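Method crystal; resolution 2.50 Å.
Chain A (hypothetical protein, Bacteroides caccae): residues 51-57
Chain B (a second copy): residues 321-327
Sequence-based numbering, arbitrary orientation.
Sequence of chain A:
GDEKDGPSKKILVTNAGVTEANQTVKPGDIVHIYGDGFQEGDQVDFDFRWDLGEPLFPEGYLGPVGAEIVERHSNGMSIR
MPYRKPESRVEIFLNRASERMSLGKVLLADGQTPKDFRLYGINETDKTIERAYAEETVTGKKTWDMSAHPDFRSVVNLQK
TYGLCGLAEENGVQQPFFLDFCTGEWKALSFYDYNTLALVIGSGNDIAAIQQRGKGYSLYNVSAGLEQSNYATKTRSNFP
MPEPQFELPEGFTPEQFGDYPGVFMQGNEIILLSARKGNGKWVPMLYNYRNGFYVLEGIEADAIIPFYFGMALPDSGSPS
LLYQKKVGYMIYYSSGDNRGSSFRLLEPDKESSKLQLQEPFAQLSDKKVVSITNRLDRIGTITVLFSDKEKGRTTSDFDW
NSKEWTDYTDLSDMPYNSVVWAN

Chain A (51-57) DLGEPLF
Chain B (321-327) LLYQKKV

Where do the two backbones meet? They come closest at Gly A53 and Lys B325, whose CA atoms lie 4.5 Å apart. The stretches run in roughly opposed directions at a wide angle, so Leu A52 lies near Lys B326 and Leu A56 near Leu B322. Chain A is irregular here, while chain B enters a strand at Lys B325. Gly A53 (phi/psi -109/-120) has no side chain, and a CB there would fall 2.6 Å from Lys B325 N, a clash. Lys B325 (-164/159) turns its own CB away.

How does Lys B326 reach across? Its CB points sideways, but chi angles m, t, t, m bring NZ within 3.5 Å of Gly A53 O, a weak hydrogen bond. Its CE lies 3.8 Å from Leu A52 O.

What do the leucines and Gln B324 contribute? Leu A56 (p, t) and Leu B322 (t, m) point toward each other's stretches and make an apolar contact, Leu A56 CD1 to Leu B322 CG at 3.9 Å. Gln B324 (m, t, chi3 128°), its CB toward chain A, packs its amide against Leu A52 (m, t) and Leu A56: NE2 is 4.0 Å from Leu A52 CD1, OE1 3.9 Å from Leu A56 CD2.

How does water complete the contact? Water 1 accepts from Gly A53 N (2.9 Å) and lies 3.0 Å from Gln B324 OE1, the amide's polar end. Glu A54 points its CB sideways, but m, m, chi3 -20° bring its end nearer, OE2 3.0 Å from water 2, which accepts from Val B327 N at 2.8 Å. Between the stretches 395 Å² is buried, both sides summed, Gln B324 giving the largest share (77 Å²).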

ATOM      1  N   ASP A  51       0.932 -21.889   3.034  1.00 40.67           N
ATOM      2  CA  ASP A  51       1.804 -21.209   3.991  1.00 45.05           C
ATOM      3  C   ASP A  51       3.130 -20.912   3.302  1.00 46.99           C
ATOM      4  O   ASP A  51       3.878 -21.837   3.003  1.00 49.56           O
ATOM      5  CB  ASP A  51       2.054 -22.116   5.195  1.00 48.39           C
ATOM      6  CG  ASP A  51       0.772 -22.591   5.840  1.00 51.49           C
ATOM      7  OD1 ASP A  51       0.091 -21.750   6.470  1.00 52.47           O
ATOM      8  OD2 ASP A  51       0.445 -23.794   5.714  1.00 50.38           O
ATOM      9  N   LEU A  52       3.423 -19.640   3.040  1.00 49.14           N
ATOM     10  CA  LEU A  52       4.646 -19.278   2.305  1.00 48.25           C
ATOM     11  C   LEU A  52       5.923 -19.598   3.089  1.00 49.91           C
ATOM     12  O   LEU A  52       6.862 -20.180   2.538  1.00 50.55           O
ATOM     13  CB  LEU A  52       4.630 -17.802   1.902  1.00 48.01           C
ATOM     14  CG  LEU A  52       3.579 -17.388   0.868  1.00 48.53           C
ATOM     15  CD1 LEU A  52       3.758 -15.927   0.473  1.00 48.70           C
ATOM     16  CD2 LEU A  52       3.642 -18.271  -0.370  1.00 48.31           C
ATOM     17  N   GLY A  53       5.951 -19.223   4.364  1.00 48.49           N
ATOM     18  CA  GLY A  53       7.090 -19.516   5.231  1.00 50.20           C
ATOM     19  C   GLY A  53       6.712 -20.579   6.233  1.00 51.65           C
ATOM     20  O   GLY A  53       6.351 -21.689   5.856  1.00 55.30           O
ATOM     21  N   GLU A  54       6.790 -20.244   7.515  1.00 53.73           N
ATOM     22  CA  GLU A  54       6.248 -21.107   8.550  1.00 56.59           C
ATOM     23  C   GLU A  54       4.744 -20.833   8.684  1.00 54.62           C
ATOM     24  O   GLU A  54       4.285 -19.738   8.356  1.00 52.85           O
ATOM     25  CB  GLU A  54       6.970 -20.874   9.880  1.00 62.18           C
ATOM     26  CG  GLU A  54       8.477 -21.125   9.833  1.00 66.78           C
ATOM     27  CD  GLU A  54       8.855 -22.554   9.450  1.00 67.90           C
ATOM     28  OE1 GLU A  54       8.015 -23.467   9.572  1.00 67.10           O
ATOM     29  OE2 GLU A  54      10.010 -22.770   9.028  1.00 70.96           O
ATOM     30  N   PRO A  55       3.966 -21.835   9.134  1.00 54.75           N
ATOM     31  CA  PRO A  55       2.527 -21.612   9.296  1.00 52.96           C
ATOM     32  C   PRO A  55       2.194 -20.589  10.377  1.00 52.55           C
ATOM     33  O   PRO A  55       2.735 -20.646  11.477  1.00 55.65           O
ATOM     34  CB  PRO A  55       1.991 -22.991   9.697  1.00 55.24           C
ATOM     35  CG  PRO A  55       3.029 -23.959   9.242  1.00 56.89           C
ATOM     36  CD  PRO A  55       4.332 -23.237   9.400  1.00 56.80           C
ATOM     37  N   LEU A  56       1.316 -19.653  10.039  1.00 51.00           N
ATOM     38  CA  LEU A  56       0.762 -18.705  10.989  1.00 50.77           C
ATOM     39  C   LEU A  56      -0.691 -18.453  10.596  1.00 47.83           C
ATOM     40  O   LEU A  56      -1.063 -18.651   9.433  1.00 46.70           O
ATOM     41  CB  LEU A  56       1.564 -17.400  10.985  1.00 54.03           C
ATOM     42  CG  LEU A  56       1.277 -16.343   9.900  1.00 56.74           C
ATOM     43  CD1 LEU A  56       2.024 -15.053  10.210  1.00 61.97           C
ATOM     44  CD2 LEU A  56       1.622 -16.832   8.500  1.00 54.99           C
ATOM     45  N   PHE A  57      -1.514 -18.046  11.559  1.00 47.57           N
ATOM     46  CA  PHE A  57      -2.863 -17.582  11.252  1.00 45.85           C
ATOM     47  C   PHE A  57      -2.843 -16.061  11.082  1.00 45.53           C
ATOM     48  O   PHE A  57      -2.313 -15.352  11.942  1.00 46.68           O
ATOM     49  CB  PHE A  57      -3.872 -17.967  12.342  1.00 47.13           C
ATOM     50  CG  PHE A  57      -5.297 -17.683  11.950  1.00 46.55           C
ATOM     51  CD1 PHE A  57      -5.836 -16.416  12.104  1.00 46.18           C
ATOM     52  CD2 PHE A  57      -6.079 -18.673  11.375  1.00 46.10           C
ATOM     53  CE1 PHE A  57      -7.133 -16.149  11.717  1.00 45.66           C
ATOM     54  CE2 PHE A  57      -7.380 -18.409  10.987  1.00 44.92           C
ATOM     55  CZ  PHE A  57      -7.907 -17.146  11.157  1.00 44.51           C
TER
ATOM     56  N   LEU B 321       4.829  -5.129   9.030  1.00124.81           N
ATOM     57  CA  LEU B 321       4.306  -6.282   8.292  1.00124.88           C
ATOM     58  C   LEU B 321       5.124  -7.530   8.623  1.00112.71           C
ATOM     59  O   LEU B 321       6.307  -7.437   8.979  1.00105.88           O
ATOM     60  CB  LEU B 321       4.330  -6.031   6.773  1.00128.96           C
ATOM     61  CG  LEU B 321       4.335  -4.564   6.326  1.00135.77           C
ATOM     62  CD1 LEU B 321       5.767  -4.090   6.104  1.00128.23           C
ATOM     63  CD2 LEU B 321       3.498  -4.362   5.069  1.00139.04           C
ATOM     64  N   LEU B 322       4.486  -8.693   8.488  1.00106.43           N
ATOM     65  CA  LEU B 322       5.094  -9.974   8.862  1.00 95.63           C
ATOM     66  C   LEU B 322       5.850 -10.617   7.693  1.00 82.82           C
ATOM     67  O   LEU B 322       5.249 -11.120   6.744  1.00 84.33           O
ATOM     68  CB  LEU B 322       4.034 -10.937   9.416  1.00100.21           C
ATOM     69  CG  LEU B 322       4.513 -12.077  10.331  1.00 99.32           C
ATOM     70  CD1 LEU B 322       5.384 -13.087   9.593  1.00 93.74           C
ATOM     71  CD2 LEU B 322       5.241 -11.540  11.557  1.00 99.94           C
ATOM     72  N   TYR B 323       7.176 -10.604   7.790  1.00 70.76           N
ATOM     73  CA  TYR B 323       8.049 -11.122   6.749  1.00 63.30           C
ATOM     74  C   TYR B 323       8.168 -12.634   6.889  1.00 61.60           C
ATOM     75  O   TYR B 323       8.654 -13.131   7.907  1.00 60.38           O
ATOM     76  CB  TYR B 323       9.421 -10.461   6.869  1.00 58.66           C
ATOM     77  CG  TYR B 323      10.394 -10.760   5.749  1.00 55.39           C
ATOM     78  CD1 TYR B 323       9.989 -10.741   4.414  1.00 58.31           C
ATOM     79  CD2 TYR B 323      11.734 -11.025   6.021  1.00 50.49           C
ATOM     80  CE1 TYR B 323      10.886 -11.005   3.389  1.00 56.95           C
ATOM     81  CE2 TYR B 323      12.641 -11.284   5.003  1.00 48.40           C
ATOM     82  CZ  TYR B 323      12.215 -11.273   3.687  1.00 52.85           C
ATOM     83  OH  TYR B 323      13.104 -11.525   2.656  1.00 53.01           O
ATOM     84  N   GLN B 324       7.727 -13.358   5.861  1.00 60.15           N
ATOM     85  CA  GLN B 324       7.651 -14.821   5.903  1.00 57.20           C
ATOM     86  C   GLN B 324       8.938 -15.472   5.421  1.00 50.23           C
ATOM     87  O   GLN B 324       9.490 -15.091   4.388  1.00 47.89           O
ATOM     88  CB  GLN B 324       6.455 -15.310   5.085  1.00 61.57           C
ATOM     89  CG  GLN B 324       5.133 -15.070   5.800  1.00 68.80           C
ATOM     90  CD  GLN B 324       3.957 -14.888   4.865  1.00 74.87           C
ATOM     91  OE1 GLN B 324       2.932 -15.557   5.003  1.00 80.99           O
ATOM     92  NE2 GLN B 324       4.087 -13.965   3.917  1.00 74.81           N
ATOM     93  N   LYS B 325       9.421 -16.453   6.179  1.00 47.59           N
ATOM     94  CA  LYS B 325      10.733 -17.035   5.910  1.00 43.17           C
ATOM     95  C   LYS B 325      10.979 -18.368   6.602  1.00 42.09           C
ATOM     96  O   LYS B 325      10.320 -18.721   7.581  1.00 43.30           O
ATOM     97  CB  LYS B 325      11.845 -16.053   6.294  1.00 41.52           C
ATOM     98  CG  LYS B 325      11.640 -15.412   7.648  1.00 45.22           C
ATOM     99  CD  LYS B 325      12.580 -14.248   7.903  1.00 42.90           C
ATOM    100  CE  LYS B 325      11.986 -13.346   8.974  1.00 46.30           C
ATOM    101  NZ  LYS B 325      12.955 -13.054  10.049  1.00 46.20           N
ATOM    102  N   LYS B 326      11.929 -19.109   6.044  1.00 39.77           N
ATOM    103  CA  LYS B 326      12.447 -20.318   6.652  1.00 40.58           C
ATOM    104  C   LYS B 326      13.904 -20.044   6.988  1.00 36.26           C
ATOM    105  O   LYS B 326      14.655 -19.573   6.138  1.00 32.15           O
ATOM    106  CB  LYS B 326      12.337 -21.483   5.675  1.00 43.22           C
ATOM    107  CG  LYS B 326      10.901 -21.884   5.360  1.00 50.01           C
ATOM    108  CD  LYS B 326      10.807 -22.645   4.044  1.00 53.33           C
ATOM    109  CE  LYS B 326       9.360 -22.884   3.634  1.00 59.30           C
ATOM    110  NZ  LYS B 326       8.675 -23.888   4.497  1.00 61.25           N
ATOM    111  N   VAL B 327      14.296 -20.312   8.231  1.00 37.09           N
ATOM    112  CA  VAL B 327      15.667 -20.046   8.670  1.00 34.75           C
ATOM    113  C   VAL B 327      16.338 -21.296   9.193  1.00 35.91           C
ATOM    114  O   VAL B 327      15.678 -22.259   9.594  1.00 37.67           O
ATOM    115  CB  VAL B 327      15.729 -18.967   9.762  1.00 35.39           C
ATOM    116  CG1 VAL B 327      14.891 -17.769   9.354  1.00 36.12           C
ATOM    117  CG2 VAL B 327      15.268 -19.511  11.104  1.00 39.37           C
TER
HETATM  118  O   HOH W   1       3.891 -18.160   6.080  1.00 52.31           O
HETATM  119  O   HOH W   2      12.633 -21.699   9.979  1.00 34.10           O